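Local coordinates for putative carbohydrate binding protein (Pseudomonas aeruginosa, PDB 3QEC) that probably binds carbohydrates, binds suramin and heparin, and may take part in carbohydrate transport and biofilm formation, at residues Y55-F63 with V75-R84. Sequence-based numbering, arbitrary orientation.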
loop_
_atom_site.group_PDB
_atom_site.type_symbol
_atom_site.label_atom_id
_atom_site.label_comp_id
_atom_site.label_asym_id
_atom_site.label_seq_id
_atom_site.Cartn_x
_atom_site.Cartn_y
_atom_site.Cartn_z
ATOM N N TYR A 55 3.545 -1.847 -14.649
ATOM C CA TYR A 55 2.110 -2.141 -14.571
ATOM C C TYR A 55 1.497 -1.477 -13.315
ATOM O O TYR A 55 0.568 -0.680 -13.447
ATOM C CB TYR A 55 1.894 -3.687 -14.561
ATOM C CG TYR A 55 0.449 -4.144 -14.615
ATOM C CD1 TYR A 55 -0.318 -3.969 -15.766
ATOM C CD2 TYR A 55 -0.143 -4.784 -13.529
ATOM C CE1 TYR A 55 -1.651 -4.394 -15.821
ATOM C CE2 TYR A 55 -1.481 -5.185 -13.561
ATOM C CZ TYR A 55 -2.231 -4.993 -14.710
ATOM O OH TYR A 55 -3.543 -5.409 -14.750
HETATM N N MSE A 56 2.045 -1.774 -12.109
HETATM C CA MSE A 56 1.538 -1.213 -10.846
HETATM C C MSE A 56 1.950 0.273 -10.636
HETATM O O MSE A 56 1.251 0.985 -9.909
HETATM C CB MSE A 56 1.933 -2.078 -9.652
HETATM C CG MSE A 56 1.226 -3.454 -9.653
HETATM SE SE MSE A 56 -0.700 -3.355 -10.006
HETATM C CE MSE A 56 -1.295 -2.697 -8.264
ATOM N N LYS A 57 3.021 0.755 -11.301
ATOM C CA LYS A 57 3.428 2.169 -11.256
ATOM C C LYS A 57 2.290 3.029 -11.815
ATOM O O LYS A 57 1.941 4.061 -11.230
ATOM C CB LYS A 57 4.728 2.387 -12.060
ATOM C CG LYS A 57 5.186 3.848 -12.158
ATOM C CD LYS A 57 6.462 3.977 -12.963
ATOM C CE LYS A 57 6.949 5.395 -13.059
ATOM N NZ LYS A 57 8.305 5.464 -13.679
ATOM N N ALA A 58 1.701 2.572 -12.949
ATOM C CA ALA A 58 0.568 3.214 -13.626
ATOM C C ALA A 58 -0.693 3.176 -12.730
ATOM O O ALA A 58 -1.420 4.172 -12.642
ATOM C CB ALA A 58 0.304 2.523 -14.953
ATOM N N TYR A 59 -0.925 2.041 -12.039
ATOM C CA TYR A 59 -2.077 1.884 -11.147
ATOM C C TYR A 59 -1.955 2.815 -9.927
ATOM O O TYR A 59 -2.856 3.627 -9.688
ATOM C CB TYR A 59 -2.231 0.414 -10.704
ATOM C CG TYR A 59 -3.460 0.173 -9.858
ATOM C CD1 TYR A 59 -4.695 -0.103 -10.447
ATOM C CD2 TYR A 59 -3.403 0.255 -8.466
ATOM C CE1 TYR A 59 -5.837 -0.318 -9.670
ATOM C CE2 TYR A 59 -4.544 0.074 -7.682
ATOM C CZ TYR A 59 -5.753 -0.237 -8.286
ATOM O OH TYR A 59 -6.864 -0.422 -7.501
ATOM N N TYR A 60 -0.825 2.719 -9.185
ATOM C CA TYR A 60 -0.581 3.503 -7.975
ATOM C C TYR A 60 -0.458 5.021 -8.245
ATOM O O TYR A 60 -0.758 5.813 -7.347
ATOM C CB TYR A 60 0.622 2.953 -7.200
ATOM C CG TYR A 60 0.296 1.643 -6.503
ATOM C CD1 TYR A 60 -0.821 1.525 -5.683
ATOM C CD2 TYR A 60 1.123 0.533 -6.638
ATOM C CE1 TYR A 60 -1.126 0.327 -5.044
ATOM C CE2 TYR A 60 0.838 -0.665 -5.984
ATOM C CZ TYR A 60 -0.290 -0.763 -5.190
ATOM O OH TYR A 60 -0.586 -1.934 -4.538
ATOM N N ALA A 61 -0.096 5.435 -9.472
ATOM C CA ALA A 61 -0.069 6.856 -9.814
ATOM C C ALA A 61 -1.479 7.450 -9.723
ATOM O O ALA A 61 -1.648 8.537 -9.172
ATOM C CB ALA A 61 0.493 7.062 -11.216
ATOM N N LYS A 62 -2.496 6.717 -10.221
ATOM C CA LYS A 62 -3.869 7.210 -10.200
ATOM C C LYS A 62 -4.602 6.868 -8.871
ATOM O O LYS A 62 -5.429 7.676 -8.456
ATOM C CB LYS A 62 -4.670 6.697 -11.424
ATOM N N PHE A 63 -4.307 5.721 -8.190
ATOM C CA PHE A 63 -5.089 5.350 -6.996
ATOM C C PHE A 63 -4.297 5.053 -5.708
ATOM O O PHE A 63 -4.917 4.736 -4.688
ATOM C CB PHE A 63 -5.968 4.113 -7.306
ATOM C CG PHE A 63 -6.765 4.209 -8.586
ATOM C CD1 PHE A 63 -7.930 4.975 -8.647
ATOM C CD2 PHE A 63 -6.330 3.571 -9.744
ATOM C CE1 PHE A 63 -8.651 5.093 -9.844
ATOM C CE2 PHE A 63 -7.046 3.696 -10.942
ATOM C CZ PHE A 63 -8.204 4.454 -10.984
ATOM N N VAL A 75 -15.141 7.667 -11.756
ATOM C CA VAL A 75 -13.921 6.890 -12.029
ATOM C C VAL A 75 -13.764 5.760 -10.988
ATOM O O VAL A 75 -13.588 6.021 -9.791
ATOM C CB VAL A 75 -12.648 7.787 -12.107
ATOM C CG1 VAL A 75 -11.376 6.951 -12.224
ATOM C CG2 VAL A 75 -12.737 8.781 -13.264
ATOM N N GLN A 76 -13.810 4.505 -11.465
ATOM C CA GLN A 76 -13.625 3.309 -10.635
ATOM C C GLN A 76 -12.278 2.627 -10.966
ATOM O O GLN A 76 -11.938 2.536 -12.156
ATOM C CB GLN A 76 -14.797 2.320 -10.819
ATOM C CG GLN A 76 -16.133 2.801 -10.236
ATOM C CD GLN A 76 -16.059 3.156 -8.764
ATOM O OE1 GLN A 76 -15.553 2.388 -7.928
ATOM N NE2 GLN A 76 -16.557 4.339 -8.421
ATOM N N PRO A 77 -11.490 2.144 -9.961
ATOM C CA PRO A 77 -10.216 1.480 -10.288
ATOM C C PRO A 77 -10.450 0.254 -11.171
ATOM O O PRO A 77 -11.449 -0.453 -10.988
ATOM C CB PRO A 77 -9.633 1.108 -8.918
ATOM C CG PRO A 77 -10.313 2.008 -7.961
ATOM C CD PRO A 77 -11.704 2.165 -8.502
ATOM N N PRO A 78 -9.598 0.041 -12.194
ATOM C CA PRO A 78 -9.807 -1.107 -13.080
ATOM C C PRO A 78 -9.498 -2.446 -12.404
ATOM O O PRO A 78 -8.808 -2.501 -11.370
ATOM C CB PRO A 78 -8.830 -0.837 -14.226
ATOM C CG PRO A 78 -7.729 -0.060 -13.603
ATOM C CD PRO A 78 -8.382 0.797 -12.566
ATOM N N VAL A 79 -10.025 -3.526 -13.003
ATOM C CA VAL A 79 -9.805 -4.903 -12.569
ATOM C C VAL A 79 -8.408 -5.283 -13.050
ATOM O O VAL A 79 -8.094 -5.120 -14.233
ATOM C CB VAL A 79 -10.916 -5.866 -13.087
ATOM C CG1 VAL A 79 -10.691 -7.298 -12.594
ATOM C CG2 VAL A 79 -12.300 -5.375 -12.672
ATOM N N LEU A 80 -7.560 -5.728 -12.122
ATOM C CA LEU A 80 -6.176 -6.088 -12.416
ATOM C C LEU A 80 -6.075 -7.498 -12.968
ATOM O O LEU A 80 -6.925 -8.336 -12.657
ATOM C CB LEU A 80 -5.307 -5.938 -11.154
ATOM C CG LEU A 80 -5.246 -4.523 -10.551
ATOM C CD1 LEU A 80 -4.529 -4.528 -9.246
ATOM C CD2 LEU A 80 -4.555 -3.552 -11.482
ATOM N N ASP A 81 -5.041 -7.758 -13.796
ATOM C CA ASP A 81 -4.774 -9.069 -14.393
ATOM C C ASP A 81 -4.709 -10.133 -13.266
ATOM O O ASP A 81 -4.053 -9.906 -12.233
ATOM C CB ASP A 81 -3.471 -9.026 -15.217
ATOM C CG ASP A 81 -3.217 -10.234 -16.113
ATOM O OD1 ASP A 81 -2.933 -11.316 -15.581
ATOM O OD2 ASP A 81 -3.221 -10.070 -17.353
ATOM N N PRO A 82 -5.406 -11.286 -13.421
ATOM C CA PRO A 82 -5.403 -12.288 -12.338
ATOM C C PRO A 82 -4.026 -12.889 -12.027
ATOM O O PRO A 82 -3.861 -13.446 -10.942
ATOM C CB PRO A 82 -6.375 -13.347 -12.837
ATOM C CG PRO A 82 -6.450 -13.155 -14.309
ATOM C CD PRO A 82 -6.269 -11.709 -14.546
ATOM N N ARG A 83 -3.032 -12.723 -12.922
ATOM C CA ARG A 83 -1.673 -13.234 -12.724
ATOM C C ARG A 83 -0.891 -12.455 -11.662
ATOM O O ARG A 83 0.115 -12.954 -11.154
ATOM C CB ARG A 83 -0.886 -13.194 -14.037
ATOM C CG ARG A 83 -1.239 -14.298 -15.026
ATOM C CD ARG A 83 -0.539 -14.074 -16.353
ATOM N NE ARG A 83 -1.165 -12.975 -17.089
ATOM C CZ ARG A 83 -0.794 -12.555 -18.295
ATOM N NH1 ARG A 83 0.204 -13.152 -18.937
ATOM N NH2 ARG A 83 -1.448 -11.564 -18.888
ATOM N N ARG A 84 -1.317 -11.224 -11.360
ATOM C CA ARG A 84 -0.641 -10.350 -10.398
ATOM C C ARG A 84 -0.821 -10.834 -8.956
ATOM O O ARG A 84 0.113 -10.729 -8.172
ATOM C CB ARG A 84 -1.171 -8.917 -10.560
ATOM C CG ARG A 84 -0.761 -7.915 -9.488
ATOM C CD ARG A 84 -2.004 -7.357 -8.861
ATOM N NE ARG A 84 -1.705 -6.498 -7.726
ATOM C CZ ARG A 84 -2.514 -6.330 -6.688
ATOM N NH1 ARG A 84 -3.677 -6.972 -6.635
ATOM N NH2 ARG A 84 -2.161 -5.540 -5.685
#
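Phe63, Tyr59 and Tyr55, one side of helix 54-63, pack against Pro77, Pro78 and Leu80 of an extended, proline-rich loop. Helix and loop together form the connection between strands 46-51 and 89-92, paired neighbours in an antiparallel sheet, and lie against one side of that sheet, where Tyr110 and Ser112 of strand 107-120 touch the helix. At the helix's last residue, Pro77 meets one face of the Phe63 ring obliquely, its CB over the centre in a CH-pi contact, 4.0 Å from the centroid and 1° off the normal; Lys62 CB lies on the opposite face. Val75 CG1 meets the ring's edge, and Pro78 CD comes 3.6 Å from Phe63 CE2. One turn back, Tyr59 extends with CG anti to the backbone N (chi1 -176°), bringing its ring down to the loop, where Tyr59 OH touches Pro77 CB at 3.5 Å.

Leu80 touches three helix residues, Tyr55, Met56 and Tyr59. Its CB faces Tyr55 OH; CG, anti to the carbonyl carbon, then splits the contact in two. CD2 reaches Tyr59 CD1 at 3.6 Å and also flanks the Tyr55 ring, whereas CD1 lies over one face of Tyr59, against Met56 CE at 3.8 Å and above the Arg84 guanidinium. The selenomethionine Met56, bent at chi2 and chi3, crosses both Leu80 and Arg84 at about a right angle. Arg84 NH2 bridges to Glu50, which also shares a hydrogen bond with Tyr60 OH, tying this part of the loop, and through Tyr60 the helix, to strand 46-51. Asp81 opens a type I turn and an Asx turn, its carboxylate gripped side-on by Arg83; the same residue's backbone N donates to Tyr55 OH, near the ring plane, at 2.9 Å and 166°.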